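Local coordinates for protein leucyl-tRNA synthetase subunit alpha (Aquifex aeolicus, PDB 3O0A) that probably attaches leucine to its cognate tRNA, while its CP1 hydrolytic domain, the part crystallised here, probably removes wrongly attached amino acids, at residues Leu58-Pro63 against Arg96-Glu101; Val56-Ala59 against Leu64-Val67. All coordinates share one frame; numbering follows the deposited sequence.

Contact 1: Leu58-Pro63 against Arg96-Glu101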
ATOM      1  N   LEU A  58       5.432   2.376  -2.229  1.00 10.48           N
ATOM      2  CA  LEU A  58       6.697   2.518  -1.530  1.00 10.68           C
ATOM      3  C   LEU A  58       7.305   3.845  -1.935  1.00 10.04           C
ATOM      4  O   LEU A  58       7.261   4.220  -3.110  1.00 10.38           O
ATOM      5  CB  LEU A  58       7.665   1.409  -1.960  1.00  9.88           C
ATOM      6  CG  LEU A  58       7.517   0.013  -1.330  1.00 12.31           C
ATOM      7  CD1 LEU A  58       6.087  -0.475  -1.260  1.00 16.54           C
ATOM      8  CD2 LEU A  58       8.440  -1.001  -2.026  1.00 11.30           C
ATOM      9  N   ALA A  59       7.889   4.552  -0.977  1.00 10.78           N
ATOM     10  CA  ALA A  59       8.744   5.690  -1.328  1.00 11.11           C
ATOM     11  C   ALA A  59       9.854   5.234  -2.306  1.00 11.74           C
ATOM     12  O   ALA A  59      10.312   4.090  -2.257  1.00 10.56           O
ATOM     13  CB  ALA A  59       9.346   6.288  -0.095  1.00 12.06           C
ATOM     14  N   PRO A  60      10.299   6.134  -3.201  1.00 12.67           N
ATOM     15  CA  PRO A  60      11.315   5.770  -4.203  1.00 13.31           C
ATOM     16  C   PRO A  60      12.590   5.198  -3.589  1.00 13.18           C
ATOM     17  O   PRO A  60      13.227   4.325  -4.204  1.00 13.26           O
ATOM     18  CB  PRO A  60      11.631   7.098  -4.902  1.00 14.17           C
ATOM     19  CG  PRO A  60      10.493   8.006  -4.574  1.00 15.37           C
ATOM     20  CD  PRO A  60       9.870   7.540  -3.308  1.00 13.48           C
ATOM     21  N   GLU A  61      12.964   5.677  -2.399  1.00 13.35           N
ATOM     22  CA  GLU A  61      14.193   5.218  -1.749  1.00 14.63           C
ATOM     23  C   GLU A  61      13.997   3.968  -0.896  1.00 13.71           C
ATOM     24  O   GLU A  61      14.950   3.491  -0.269  1.00 14.06           O
ATOM     25  CB  GLU A  61      14.818   6.311  -0.875  1.00 15.79           C
ATOM     26  CG  GLU A  61      14.902   7.659  -1.543  1.00 18.58           C
ATOM     27  CD  GLU A  61      13.667   8.524  -1.291  1.00 22.65           C
ATOM     28  OE1 GLU A  61      12.575   7.993  -0.992  1.00 21.09           O
ATOM     29  OE2 GLU A  61      13.800   9.756  -1.382  1.00 24.21           O
ATOM     30  N   HIS A  62      12.769   3.460  -0.837  1.00 12.90           N
ATOM     31  CA  HIS A  62      12.484   2.258  -0.039  1.00 12.65           C
ATOM     32  C   HIS A  62      13.349   1.097  -0.539  1.00 13.06           C
ATOM     33  O   HIS A  62      13.394   0.843  -1.744  1.00 13.14           O
ATOM     34  CB  HIS A  62      10.995   1.891  -0.114  1.00 12.22           C
ATOM     35  CG  HIS A  62      10.552   0.941   0.962  1.00 11.13           C
ATOM     36  ND1 HIS A  62      10.964  -0.374   1.003  1.00 11.93           N
ATOM     37  CD2 HIS A  62       9.741   1.115   2.035  1.00 12.00           C
ATOM     38  CE1 HIS A  62      10.432  -0.969   2.056  1.00 11.79           C
ATOM     39  NE2 HIS A  62       9.683  -0.090   2.699  1.00 11.95           N
ATOM     40  N   PRO A  63      14.062   0.415   0.379  1.00 14.24           N
ATOM     41  CA  PRO A  63      14.928  -0.710   0.010  1.00 14.83           C
ATOM     42  C   PRO A  63      14.227  -1.815  -0.797  1.00 13.75           C
ATOM     43  O   PRO A  63      14.884  -2.547  -1.544  1.00 14.16           O
ATOM     44  CB  PRO A  63      15.375  -1.266   1.368  1.00 15.54           C
ATOM     45  CG  PRO A  63      15.302  -0.110   2.297  1.00 17.83           C
ATOM     46  CD  PRO A  63      14.119   0.704   1.827  1.00 15.27           C
ATOM     47  N   ARG A  96       9.646  19.713  -1.715  1.00 18.82           N
ATOM     48  CA  ARG A  96       8.655  20.591  -2.347  1.00 19.91           C
ATOM     49  C   ARG A  96       8.306  20.056  -3.737  1.00 19.98           C
ATOM     50  O   ARG A  96       7.129  19.907  -4.061  1.00 19.88           O
ATOM     51  CB  ARG A  96       9.130  22.031  -2.409  1.00 21.49           C
ATOM     52  CG  ARG A  96       8.100  22.976  -3.025  1.00 22.64           C
ATOM     53  CD  ARG A  96       8.628  24.390  -3.151  1.00 26.78           C
ATOM     54  NE  ARG A  96       9.715  24.462  -4.118  1.00 29.42           N
ATOM     55  CZ  ARG A  96      10.704  25.344  -4.054  1.00 31.36           C
ATOM     56  NH1 ARG A  96      10.754  26.230  -3.061  1.00 33.59           N
ATOM     57  NH2 ARG A  96      11.646  25.337  -4.977  1.00 30.08           N
ATOM     58  N   GLU A  97       9.333  19.727  -4.517  1.00 18.95           N
ATOM     59  CA  GLU A  97       9.173  19.231  -5.904  1.00 19.71           C
ATOM     60  C   GLU A  97       8.480  17.871  -6.031  1.00 19.70           C
ATOM     61  O   GLU A  97       8.049  17.502  -7.132  1.00 20.95           O
ATOM     62  CB  GLU A  97      10.530  19.169  -6.609  1.00 18.87           C
ATOM     63  CG  GLU A  97      11.132  20.549  -6.827  1.00 18.24           C
ATOM     64  CD  GLU A  97      12.618  20.539  -7.156  1.00 16.42           C
ATOM     65  OE1 GLU A  97      13.281  19.483  -7.003  1.00 16.00           O
ATOM     66  OE2 GLU A  97      13.120  21.609  -7.555  1.00 19.52           O
ATOM     67  N   ARG A  98       8.431  17.106  -4.941  1.00 19.20           N
ATOM     68  CA  ARG A  98       7.813  15.778  -4.947  1.00 19.43           C
ATOM     69  C   ARG A  98       6.382  15.773  -4.424  1.00 21.07           C
ATOM     70  O   ARG A  98       5.670  14.754  -4.545  1.00 20.70           O
ATOM     71  CB  ARG A  98       8.660  14.794  -4.129  1.00 18.01           C
ATOM     72  CG  ARG A  98       9.938  14.383  -4.858  1.00 18.82           C
ATOM     73  CD  ARG A  98      10.818  13.518  -4.009  1.00 20.11           C
ATOM     74  NE  ARG A  98      10.020  12.459  -3.385  1.00 23.82           N
ATOM     75  CZ  ARG A  98      10.515  11.422  -2.726  1.00 24.09           C
ATOM     76  NH1 ARG A  98      11.831  11.267  -2.610  1.00 24.56           N
ATOM     77  NH2 ARG A  98       9.678  10.543  -2.171  1.00 21.68           N
ATOM     78  N   THR A  99       5.999  16.879  -3.792  1.00 23.11           N
ATOM     79  CA  THR A  99       4.725  16.983  -3.074  1.00 25.42           C
ATOM     80  C   THR A  99       3.877  18.172  -3.535  1.00 29.11           C
ATOM     81  O   THR A  99       2.687  18.247  -3.221  1.00 29.15           O
ATOM     82  CB  THR A  99       4.943  17.107  -1.553  1.00 25.32           C
ATOM     83  OG1 THR A  99       5.715  18.279  -1.293  1.00 25.00           O
ATOM     84  CG2 THR A  99       5.676  15.880  -0.994  1.00 23.68           C
ATOM     85  N   MET A 100       4.489  19.124  -4.237  1.00 33.22           N
ATOM     86  CA  MET A 100       3.699  20.180  -4.886  1.00 37.48           C
ATOM     87  C   MET A 100       3.040  19.554  -6.100  1.00 38.81           C
ATOM     88  O   MET A 100       3.535  19.638  -7.222  1.00 39.66           O
ATOM     89  CB  MET A 100       4.520  21.430  -5.227  1.00 38.69           C
ATOM     90  CG  MET A 100       4.373  22.521  -4.178  1.00 39.90           C
ATOM     91  SD  MET A 100       5.334  23.998  -4.481  1.00 42.90           S
ATOM     92  CE  MET A 100       4.167  24.966  -5.440  1.00 43.26           C
ATOM     93  N   GLU A 101       1.904  18.923  -5.819  1.00 40.92           N
ATOM     94  CA  GLU A 101       1.253  17.934  -6.672  1.00 42.14           C
ATOM     95  C   GLU A 101       0.349  18.552  -7.741  1.00 44.20           C
ATOM     96  O   GLU A 101      -0.824  18.827  -7.487  1.00 45.54           O
ATOM     97  CB  GLU A 101       0.404  17.022  -5.782  1.00 41.82           C
ATOM     98  CG  GLU A 101      -0.249  17.775  -4.618  1.00 44.83           C
ATOM     99  CD  GLU A 101      -1.536  17.143  -4.143  1.00 46.23           C
ATOM    100  OE1 GLU A 101      -1.479  16.040  -3.568  1.00 46.40           O
ATOM    101  OE2 GLU A 101      -2.604  17.767  -4.331  1.00 48.98           O
TER
HETATM  102  O   HOH W   1      11.377   9.974   0.283  1.00 23.18           O
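Arg98 extends from the helix 95-99 to the turn Ala59-His62, where its guanidinium meets Glu61 and Pro60. The charged pair is a salt bridge with a hydrogen bond from Arg98 NH1 to Glu61 OE2, 2.8 Å long. Its N-H...O angle of 143° shows a bent bond. The oxygen lies almost in the guanidinium plane, yet the donor stands above the carboxylate plane. With one direct bond and the two planes 32° apart, the flat groups do not form a flush, two-pronged pair. Water 1 serves the other half of the interaction: it donates to Glu61 OE1 at 2.6 Å and weakly accepts from Arg98 NH2 at 3.0 Å.

Pro60 supplies the apolar side of the first shell. Its CG lies over one face of the guanidinium, 3.9 Å from Arg98 CZ, while its CD sits 3.2 Å from Arg98 NH2. The same charged group thus has a proline ring on a face and a carboxylate at its edge. A bend at chi3 (47°) turns the end of the otherwise extended Arg98 chain into this position.

Further out, Arg98 NE donates to the carbonyl of Asn128, which gives the buried guanidinium another hold and limits its rotation. Met90 and Leu131 pack against its side chain. In the 58-63 segment, a backbone bond from His62 N to Ala59 O, 2.9 Å, closes the turn that carries Pro60 and Glu61; His62 ND1 then caps Leu64 N.

This is a type I beta turn between strand 55-58 and helix 64-74, tied to a helix distant in sequence by a direct salt bridge, with a water alongside joining the same two groups, within the CP1 editing domain.

Contact 2: Val56-Ala59 against Leu64-Val67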
ATOM      1  N   VAL A  56      -0.628  -0.423  -2.987  1.00 11.18           N
ATOM      2  CA  VAL A  56       0.410  -0.113  -2.021  1.00 11.70           C
ATOM      3  C   VAL A  56       1.441   0.758  -2.717  1.00 11.98           C
ATOM      4  O   VAL A  56       1.748   0.523  -3.889  1.00 12.06           O
ATOM      5  CB  VAL A  56       1.055  -1.429  -1.505  1.00 10.99           C
ATOM      6  CG1 VAL A  56       2.308  -1.170  -0.659  1.00 11.67           C
ATOM      7  CG2 VAL A  56       0.021  -2.240  -0.711  1.00 11.92           C
ATOM      8  N   VAL A  57       1.961   1.766  -2.015  1.00 12.18           N
ATOM      9  CA  VAL A  57       3.034   2.602  -2.570  1.00 12.21           C
ATOM     10  C   VAL A  57       4.259   2.635  -1.654  1.00 11.59           C
ATOM     11  O   VAL A  57       4.139   2.886  -0.456  1.00 11.44           O
ATOM     12  CB  VAL A  57       2.577   4.057  -2.848  1.00 12.38           C
ATOM     13  CG1 VAL A  57       3.776   4.910  -3.268  1.00 14.84           C
ATOM     14  CG2 VAL A  57       1.503   4.095  -3.942  1.00 13.91           C
ATOM     15  N   LEU A  58       5.432   2.376  -2.229  1.00 10.48           N
ATOM     16  CA  LEU A  58       6.697   2.518  -1.530  1.00 10.68           C
ATOM     17  C   LEU A  58       7.305   3.845  -1.935  1.00 10.04           C
ATOM     18  O   LEU A  58       7.261   4.220  -3.110  1.00 10.38           O
ATOM     19  CB  LEU A  58       7.665   1.409  -1.960  1.00  9.88           C
ATOM     20  CG  LEU A  58       7.517   0.013  -1.330  1.00 12.31           C
ATOM     21  CD1 LEU A  58       6.087  -0.475  -1.260  1.00 16.54           C
ATOM     22  CD2 LEU A  58       8.440  -1.001  -2.026  1.00 11.30           C
ATOM     23  N   ALA A  59       7.889   4.552  -0.977  1.00 10.78           N
ATOM     24  CA  ALA A  59       8.744   5.690  -1.328  1.00 11.11           C
ATOM     25  C   ALA A  59       9.854   5.234  -2.306  1.00 11.74           C
ATOM     26  O   ALA A  59      10.312   4.090  -2.257  1.00 10.56           O
ATOM     27  CB  ALA A  59       9.346   6.288  -0.095  1.00 12.06           C
ATOM     28  N   LEU A  64      12.915  -1.955  -0.647  1.00 12.24           N
ATOM     29  CA  LEU A  64      12.202  -3.023  -1.366  1.00 11.05           C
ATOM     30  C   LEU A  64      11.893  -2.678  -2.825  1.00 10.63           C
ATOM     31  O   LEU A  64      11.482  -3.531  -3.609  1.00  9.41           O
ATOM     32  CB  LEU A  64      10.918  -3.438  -0.636  1.00 11.21           C
ATOM     33  CG  LEU A  64      11.060  -4.324   0.604  1.00 11.80           C
ATOM     34  CD1 LEU A  64       9.667  -4.591   1.174  1.00 10.57           C
ATOM     35  CD2 LEU A  64      11.768  -5.644   0.275  1.00 13.44           C
ATOM     36  N   VAL A  65      12.075  -1.421  -3.209  1.00  9.95           N
ATOM     37  CA  VAL A  65      11.775  -1.045  -4.596  1.00 10.52           C
ATOM     38  C   VAL A  65      12.560  -1.882  -5.628  1.00 11.14           C
ATOM     39  O   VAL A  65      11.942  -2.468  -6.508  1.00 11.36           O
ATOM     40  CB  VAL A  65      11.941   0.481  -4.842  1.00 10.39           C
ATOM     41  CG1 VAL A  65      11.867   0.785  -6.326  1.00 12.97           C
ATOM     42  CG2 VAL A  65      10.859   1.237  -4.081  1.00 12.16           C
ATOM     43  N   PRO A  66      13.912  -1.954  -5.522  1.00 11.90           N
ATOM     44  CA  PRO A  66      14.638  -2.786  -6.494  1.00 11.72           C
ATOM     45  C   PRO A  66      14.345  -4.283  -6.353  1.00 11.46           C
ATOM     46  O   PRO A  66      14.292  -4.990  -7.361  1.00 12.28           O
ATOM     47  CB  PRO A  66      16.121  -2.471  -6.220  1.00 12.35           C
ATOM     48  CG  PRO A  66      16.165  -1.892  -4.861  1.00 14.19           C
ATOM     49  CD  PRO A  66      14.829  -1.250  -4.602  1.00 12.19           C
ATOM     50  N   VAL A  67      14.130  -4.748  -5.126  1.00 10.66           N
ATOM     51  CA  VAL A  67      13.800  -6.143  -4.878  1.00  9.95           C
ATOM     52  C   VAL A  67      12.494  -6.513  -5.591  1.00  9.60           C
ATOM     53  O   VAL A  67      12.443  -7.482  -6.360  1.00 10.05           O
ATOM     54  CB  VAL A  67      13.683  -6.439  -3.355  1.00  9.73           C
ATOM     55  CG1 VAL A  67      13.235  -7.882  -3.133  1.00  9.57           C
ATOM     56  CG2 VAL A  67      15.018  -6.176  -2.660  1.00 10.98           C
TER
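Leu58 meets Leu64 and Val65 where the end of strand 55-58 faces the first turn of helix 64-74. The leucine points its CB toward the helix and sends one branch forward: chi2 of 45° leaves CD2 extended away from CA, whereas CD1 folds back toward the strand. CD2 reaches the helix backbone region, 3.7 Å from Leu64 CB and 3.8 Å from Val65 N. The nearest approach to Leu64 is therefore to the root of that side chain, not to its methyls, and the two leucines cross at a slant. The Leu64 side chain also touches Ile38 and Ile40 of strand 37-44.

Val65 approaches from beside Leu58 through a single methyl. With CG1 anti to the backbone N (chi1 170°), CG2 is the branch left to face the strand end. There it lies 3.8 Å from Leu58 CB and 3.4 Å from Ala59 O, a van der Waals approach to a carbonyl oxygen. Leu58 thus fits against both helix residues at once, its CB meeting the valine and its CD2 the leucine. The CA atoms of Leu58 and Val65, 6.9 Å apart, are the nearest CA pair across the segments. No hydrogen bond crosses between them; the evidence is for apolar packing of three buried side chains, with Ala59 contributing its carbonyl oxygen.

Around the contact, strand 55-58 is an inner strand of the mixed sheet, parallel to 121-127 and antiparallel to 138-141. Leu58 bonds through its backbone to Trp125, and its carbonyl also takes a bond from Ser126 OG. Val124, Leu68 and Ile40 of the neighbouring antiparallel sheet touch Leu58 too. Val65 meanwhile rests on Ser126 and on Val83 and Val87, so the start of helix 64-74 packs on strand 121-127 as well as on helix 80-91.

Overall arrangement
Both contacts start from the end of strand 55-58, sharing Leu58 and Ala59, and lie about 11 Å apart between centres. Contact 2 joins that strand to the helix 64-74 that directly follows it, a local step with four intervening residues. Contact 1 uses the connecting turn and links it to helix 95-99, past 32 residues that are mostly helical. They touch through Pro60 O and Val65 CG2, 3.9 Å apart. Contact 2 thus packs the strand end on its own helix, its centre about 9 Å from the chain's centre, whereas contact 1, about 14 Å from it, ties the turn to helix 95-99, binding sheet and helices of the hydrolytic domain together.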